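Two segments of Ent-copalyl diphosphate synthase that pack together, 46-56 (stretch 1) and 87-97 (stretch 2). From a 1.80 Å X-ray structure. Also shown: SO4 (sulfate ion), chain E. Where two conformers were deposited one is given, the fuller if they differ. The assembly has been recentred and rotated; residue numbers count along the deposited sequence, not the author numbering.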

ATOM      1  N   GLY A  46      -3.206  13.325 -20.358  1.00 20.95           N
ATOM      2  CA  GLY A  46      -3.967  13.397 -19.096  1.00 20.41           C
ATOM      3  C   GLY A  46      -3.386  14.408 -18.116  1.00 20.06           C
ATOM      4  O   GLY A  46      -3.792  14.446 -16.962  1.00 19.39           O
ATOM      5  N   HIS A  47      -2.504  15.289 -18.593  1.00 20.16           N
ATOM      6  CA  HIS A  47      -1.828  16.258 -17.720  1.00 19.65           C
ATOM      7  C   HIS A  47      -2.837  17.230 -17.108  1.00 19.98           C
ATOM      8  O   HIS A  47      -2.843  17.450 -15.894  1.00 19.51           O
ATOM      9  CB  HIS A  47      -0.733  16.989 -18.508  1.00 19.46           C
ATOM     10  CG  HIS A  47       0.002  18.039 -17.735  1.00 19.60           C
ATOM     11  ND1 HIS A  47       0.958  17.746 -16.788  1.00 19.36           N
ATOM     12  CD2 HIS A  47      -0.051  19.386 -17.807  1.00 20.79           C
ATOM     13  CE1 HIS A  47       1.440  18.866 -16.291  1.00 20.09           C
ATOM     14  NE2 HIS A  47       0.859  19.876 -16.906  1.00 21.18           N
ATOM     15  N   ARG A  48      -3.724  17.780 -17.925  1.00 20.24           N
ATOM     16  CA  ARG A  48      -4.761  18.674 -17.399  1.00 22.06           C
ATOM     17  C   ARG A  48      -5.694  17.965 -16.431  1.00 21.27           C
ATOM     18  O   ARG A  48      -6.083  18.538 -15.416  1.00 21.18           O
ATOM     19  CB  ARG A  48      -5.538  19.347 -18.534  1.00 25.13           C
ATOM     20  CG  ARG A  48      -4.665  20.397 -19.216  1.00 28.08           C
ATOM     21  CD  ARG A  48      -5.247  20.893 -20.523  1.00 32.63           C
ATOM     22  NE  ARG A  48      -5.309  19.828 -21.523  1.00 36.35           N
ATOM     23  CZ  ARG A  48      -5.935  19.934 -22.694  1.00 41.26           C
ATOM     24  NH1 ARG A  48      -5.939  18.905 -23.538  1.00 42.25           N
ATOM     25  NH2 ARG A  48      -6.563  21.064 -23.019  1.00 41.19           N
ATOM     26  N   GLU A  49      -6.017  16.717 -16.714  1.00 20.40           N
ATOM     27  CA  GLU A  49      -6.853  15.947 -15.813  0.60 19.88           C
ATOM     28  C   GLU A  49      -6.190  15.762 -14.454  1.00 19.50           C
ATOM     29  O   GLU A  49      -6.880  15.727 -13.406  1.00 18.53           O
ATOM     30  CB  GLU A  49      -7.166  14.596 -16.446  0.60 20.11           C
ATOM     31  CG  GLU A  49      -8.208  14.679 -17.549  0.60 20.85           C
ATOM     32  CD  GLU A  49      -7.666  15.124 -18.919  0.60 21.16           C
ATOM     33  OE1 GLU A  49      -6.445  15.425 -19.142  0.60 19.42           O
ATOM     34  OE2 GLU A  49      -8.528  15.179 -19.813  0.60 23.01           O
ATOM     35  N   ARG A  50      -4.860  15.597 -14.458  1.00 17.56           N
ATOM     36  CA  ARG A  50      -4.107  15.422 -13.212  1.00 17.47           C
ATOM     37  C   ARG A  50      -4.080  16.712 -12.413  1.00 17.04           C
ATOM     38  O   ARG A  50      -4.236  16.697 -11.203  1.00 16.31           O
ATOM     39  CB  ARG A  50      -2.692  14.905 -13.483  1.00 17.05           C
ATOM     40  CG  ARG A  50      -2.690  13.446 -13.941  1.00 17.23           C
ATOM     41  CD  ARG A  50      -1.283  12.835 -13.978  1.00 17.44           C
ATOM     42  NE  ARG A  50      -0.586  13.243 -15.200  1.00 17.79           N
ATOM     43  CZ  ARG A  50      -0.793  12.732 -16.420  1.00 18.07           C
ATOM     44  NH1 ARG A  50      -0.126  13.246 -17.469  1.00 18.42           N
ATOM     45  NH2 ARG A  50      -1.656  11.741 -16.626  1.00 17.81           N
ATOM     46  N   LEU A  51      -3.923  17.847 -13.088  1.00 16.14           N
ATOM     47  CA  LEU A  51      -4.032  19.131 -12.411  1.00 16.88           C
ATOM     48  C   LEU A  51      -5.407  19.306 -11.801  1.00 17.39           C
ATOM     49  O   LEU A  51      -5.531  19.749 -10.643  1.00 17.93           O
ATOM     50  CB  LEU A  51      -3.720  20.290 -13.389  1.00 17.76           C
ATOM     51  CG  LEU A  51      -2.255  20.426 -13.772  1.00 18.29           C
ATOM     52  CD1 LEU A  51      -2.070  21.308 -15.005  1.00 20.05           C
ATOM     53  CD2 LEU A  51      -1.467  20.977 -12.597  1.00 18.96           C
ATOM     54  N   GLY A  52      -6.448  18.900 -12.542  1.00 17.04           N
ATOM     55  CA  GLY A  52      -7.813  18.944 -12.050  1.00 17.88           C
ATOM     56  C   GLY A  52      -7.993  18.108 -10.805  1.00 16.87           C
ATOM     57  O   GLY A  52      -8.639  18.536  -9.846  1.00 16.57           O
ATOM     58  N   TYR A  53      -7.402  16.925 -10.813  1.00 16.55           N
ATOM     59  CA  TYR A  53      -7.481  16.016  -9.671  1.00 16.92           C
ATOM     60  C   TYR A  53      -6.861  16.628  -8.449  1.00 16.72           C
ATOM     61  O   TYR A  53      -7.413  16.490  -7.318  1.00 18.09           O
ATOM     62  CB  TYR A  53      -6.833  14.696 -10.057  1.00 17.65           C
ATOM     63  CG  TYR A  53      -6.754  13.655  -8.976  1.00 17.73           C
ATOM     64  CD1 TYR A  53      -7.780  12.723  -8.790  1.00 18.34           C
ATOM     65  CD2 TYR A  53      -5.651  13.572  -8.176  1.00 18.21           C
ATOM     66  CE1 TYR A  53      -7.696  11.735  -7.801  1.00 18.25           C
ATOM     67  CE2 TYR A  53      -5.561  12.563  -7.201  1.00 19.18           C
ATOM     68  CZ  TYR A  53      -6.594  11.668  -7.028  1.00 18.96           C
ATOM     69  OH  TYR A  53      -6.514  10.697  -6.044  1.00 19.87           O
ATOM     70  N   LEU A  54      -5.683  17.231  -8.619  1.00 16.71           N
ATOM     71  CA  LEU A  54      -5.029  17.913  -7.514  1.00 17.72           C
ATOM     72  C   LEU A  54      -5.927  19.021  -6.955  1.00 18.43           C
ATOM     73  O   LEU A  54      -6.089  19.124  -5.753  1.00 17.72           O
ATOM     74  CB  LEU A  54      -3.673  18.490  -7.910  1.00 18.19           C
ATOM     75  CG  LEU A  54      -2.605  17.455  -8.310  1.00 18.45           C
ATOM     76  CD1 LEU A  54      -1.307  18.146  -8.682  1.00 19.04           C
ATOM     77  CD2 LEU A  54      -2.363  16.428  -7.204  1.00 18.17           C
ATOM     78  N   ALA A  55      -6.503  19.845  -7.821  1.00 18.35           N
ATOM     79  CA  ALA A  55      -7.410  20.899  -7.352  1.00 20.06           C
ATOM     80  C   ALA A  55      -8.625  20.338  -6.597  1.00 19.97           C
ATOM     81  O   ALA A  55      -9.028  20.875  -5.545  1.00 21.15           O
ATOM     82  CB  ALA A  55      -7.873  21.749  -8.530  1.00 20.07           C
ATOM     83  N   LYS A  56      -9.247  19.296  -7.147  1.00 19.89           N
ATOM     84  CA  LYS A  56     -10.433  18.651  -6.527  1.00 20.75           C
ATOM     85  C   LYS A  56     -10.102  18.010  -5.192  1.00 19.59           C
ATOM     86  O   LYS A  56     -10.895  18.075  -4.257  1.00 18.66           O
ATOM     87  CB  LYS A  56     -11.017  17.565  -7.449  1.00 22.55           C
ATOM     88  CG  LYS A  56     -12.122  16.710  -6.824  1.00 25.08           C
ATOM     89  CD  LYS A  56     -12.601  15.601  -7.753  1.00 26.51           C
ATOM     90  CE  LYS A  56     -13.614  14.719  -7.040  1.00 28.74           C
ATOM     91  NZ  LYS A  56     -13.866  13.418  -7.730  1.00 29.03           N
ATOM     92  N   ALA A  87       5.661  27.602 -13.000  1.00 25.45           N
ATOM     93  CA  ALA A  87       6.887  28.145 -13.602  1.00 29.28           C
ATOM     94  C   ALA A  87       7.096  27.791 -15.070  1.00 32.58           C
ATOM     95  O   ALA A  87       8.048  28.283 -15.665  1.00 32.20           O
ATOM     96  CB  ALA A  87       8.101  27.687 -12.817  1.00 28.52           C
ATOM     97  N   ARG A  88       6.273  26.919 -15.648  1.00 34.39           N
ATOM     98  CA  ARG A  88       6.536  26.444 -17.017  1.00 41.06           C
ATOM     99  C   ARG A  88       5.511  27.011 -17.995  1.00 44.70           C
ATOM    100  O   ARG A  88       4.546  27.644 -17.570  1.00 44.26           O
ATOM    101  CB  ARG A  88       6.583  24.898 -17.076  1.00 40.18           C
ATOM    102  CG  ARG A  88       5.283  24.225 -16.757  1.00 41.56           C
ATOM    103  CD  ARG A  88       5.202  22.788 -17.266  1.00 42.99           C
ATOM    104  NE  ARG A  88       6.188  21.873 -16.697  1.00 38.05           N
ATOM    105  CZ  ARG A  88       5.951  20.917 -15.789  1.00 36.28           C
ATOM    106  NH1 ARG A  88       4.727  20.692 -15.251  1.00 30.69           N
ATOM    107  NH2 ARG A  88       6.970  20.171 -15.418  1.00 33.80           N
ATOM    108  N   THR A  89       5.740  26.815 -19.300  1.00 49.95           N
ATOM    109  CA  THR A  89       4.701  27.088 -20.317  1.00 54.56           C
ATOM    110  C   THR A  89       3.652  25.952 -20.326  1.00 56.53           C
ATOM    111  O   THR A  89       3.920  24.846 -19.834  1.00 56.19           O
ATOM    112  CB  THR A  89       5.287  27.243 -21.736  1.00 57.24           C
ATOM    113  OG1 THR A  89       5.885  26.008 -22.156  1.00 60.35           O
ATOM    114  CG2 THR A  89       6.322  28.365 -21.782  1.00 57.72           C
ATOM    115  N   ASP A  90       2.472  26.226 -20.879  1.00 54.74           N
ATOM    116  CA  ASP A  90       1.357  25.267 -20.856  1.00 56.22           C
ATOM    117  C   ASP A  90       1.529  24.053 -21.790  1.00 58.70           C
ATOM    118  O   ASP A  90       2.027  24.192 -22.907  1.00 56.25           O
ATOM    119  CB  ASP A  90       0.044  25.977 -21.215  1.00 56.30           C
ATOM    120  CG  ASP A  90      -0.438  26.916 -20.120  1.00 55.05           C
ATOM    121  OD1 ASP A  90      -0.118  26.687 -18.931  1.00 55.21           O
ATOM    122  OD2 ASP A  90      -1.165  27.872 -20.449  1.00 49.44           O
ATOM    123  N   SER A  91       1.104  22.876 -21.308  1.00 59.80           N
ATOM    124  CA  SER A  91       1.118  21.655 -22.124  0.60 61.01           C
ATOM    125  C   SER A  91      -0.003  21.675 -23.174  1.00 63.82           C
ATOM    126  O   SER A  91       0.110  21.034 -24.226  1.00 68.55           O
ATOM    127  CB  SER A  91       1.008  20.398 -21.249  0.60 58.45           C
ATOM    128  OG  SER A  91       2.206  20.180 -20.527  0.60 53.52           O
ATOM    129  N   GLY A  92      -1.075  22.407 -22.880  1.00 65.15           N
ATOM    130  CA  GLY A  92      -2.211  22.568 -23.785  1.00 64.49           C
ATOM    131  C   GLY A  92      -3.098  23.666 -23.228  1.00 63.53           C
ATOM    132  O   GLY A  92      -2.774  24.262 -22.190  1.00 63.35           O
ATOM    133  N   ALA A  93      -4.211  23.938 -23.905  1.00 59.69           N
ATOM    134  CA  ALA A  93      -5.157  24.963 -23.455  1.00 56.72           C
ATOM    135  C   ALA A  93      -5.630  24.659 -22.012  1.00 51.68           C
ATOM    136  O   ALA A  93      -6.263  23.630 -21.777  1.00 48.80           O
ATOM    137  CB  ALA A  93      -6.347  25.034 -24.408  1.00 56.36           C
ATOM    138  N   PRO A  94      -5.321  25.555 -21.046  1.00 51.41           N
ATOM    139  CA  PRO A  94      -5.634  25.229 -19.646  1.00 49.37           C
ATOM    140  C   PRO A  94      -7.132  25.311 -19.351  1.00 47.20           C
ATOM    141  O   PRO A  94      -7.826  26.157 -19.916  1.00 44.31           O
ATOM    142  CB  PRO A  94      -4.878  26.310 -18.866  1.00 50.08           C
ATOM    143  CG  PRO A  94      -4.842  27.486 -19.791  1.00 50.76           C
ATOM    144  CD  PRO A  94      -4.743  26.909 -21.179  1.00 51.73           C
ATOM    145  N   HIS A  95      -7.623  24.423 -18.488  1.00 45.12           N
ATOM    146  CA  HIS A  95      -8.953  24.587 -17.903  1.00 45.01           C
ATOM    147  C   HIS A  95      -8.837  25.335 -16.570  1.00 42.40           C
ATOM    148  O   HIS A  95      -9.811  25.906 -16.110  1.00 40.69           O
ATOM    149  CB  HIS A  95      -9.648  23.244 -17.626  1.00 49.44           C
ATOM    150  CG  HIS A  95      -9.592  22.262 -18.759  1.00 54.99           C
ATOM    151  ND1 HIS A  95     -10.109  22.527 -20.013  1.00 60.33           N
ATOM    152  CD2 HIS A  95      -9.122  20.991 -18.810  1.00 58.38           C
ATOM    153  CE1 HIS A  95      -9.929  21.475 -20.794  1.00 60.63           C
ATOM    154  NE2 HIS A  95      -9.334  20.528 -20.087  1.00 59.02           N
ATOM    155  N   LEU A  96      -7.659  25.279 -15.938  1.00 37.05           N
ATOM    156  CA  LEU A  96      -7.412  25.951 -14.663  1.00 33.71           C
ATOM    157  C   LEU A  96      -6.412  27.050 -14.934  1.00 31.52           C
ATOM    158  O   LEU A  96      -5.344  26.801 -15.504  1.00 30.27           O
ATOM    159  CB  LEU A  96      -6.855  24.964 -13.621  1.00 32.13           C
ATOM    160  CG  LEU A  96      -7.827  23.885 -13.105  1.00 32.63           C
ATOM    161  CD1 LEU A  96      -7.083  22.816 -12.326  1.00 31.99           C
ATOM    162  CD2 LEU A  96      -8.916  24.477 -12.228  1.00 32.13           C
ATOM    163  N   SER A  97      -6.752  28.262 -14.510  1.00 30.53           N
ATOM    164  CA  SER A  97      -5.925  29.426 -14.759  1.00 31.78           C
ATOM    165  C   SER A  97      -4.723  29.409 -13.822  1.00 31.21           C
ATOM    166  O   SER A  97      -4.752  28.724 -12.767  1.00 29.20           O
ATOM    167  CB  SER A  97      -6.734  30.710 -14.492  1.00 32.29           C
ATOM    168  OG  SER A  97      -7.097  30.768 -13.116  1.00 32.43           O
TER
HETATM  169  S   SO4 E 704      -3.341  16.649 -21.761  0.80 38.83           S
HETATM  170  O1  SO4 E 704      -4.369  15.553 -21.632  0.80 38.57           O
HETATM  171  O2  SO4 E 704      -1.999  16.047 -21.614  0.80 32.96           O
HETATM  172  O3  SO4 E 704      -3.488  17.241 -23.104  0.80 38.23           O
HETATM  173  O4  SO4 E 704      -3.669  17.673 -20.740  0.80 31.25           O

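What polar bond ties the two stretches together? There is one hydrogen bond across the contact, from Arg 48 NH2 to Ala 93 O, at 2.9 Å and with an N-H...O angle of 157°. The carbonyl oxygen lies at the edge of the guanidinium, near its plane, where the N-H bonds point. Stretch 2 has no regular helix or strand here, and the acceptor is a backbone carbonyl.

What else does the arginine bind? A sulfate ion, probably from the crystallisation liquor, sits at the start of the helix and takes hydrogen bonds from the backbone nitrogens of Gly 46, His 47 and Arg 48. Arg 48 also reaches it with its side chain: Arg 48 NE lies 2.8 Å from sulfate O4, and Arg 48 NH1 lies 3.0 Å from sulfate O3. One guanidinium thus serves the anion and the Ala 93 carbonyl at once.

What packs around the polar groups? His 95 NE2 lies over one face of the Arg 48 guanidinium, while Arg 48 CB approaches His 95 CD2 at 4.0 Å. Gly 92 has no side chain to crowd the arginine: an ideal CB on Gly 92 would be a tight 3.5 Å from Arg 48 CZ. Farther along, Ser 91 OG lies over one face of the His 47 ring, 3.6 Å from His 47 CD2; this is a packing contact.

Where is the apolar part of the contact? It centres on Leu 96, whose CD1 meets successive parts of the helix. Leu 96 CD1 lies 4.3 Å from Leu 51 CB, 3.9 Å from Gly 52 CA and 4.0 Å from Ala 55 CB. Leu 51 and Ala 55 are one helical turn apart, so their side chains point toward the same partner, and Gly 52 exposes its bare backbone to it.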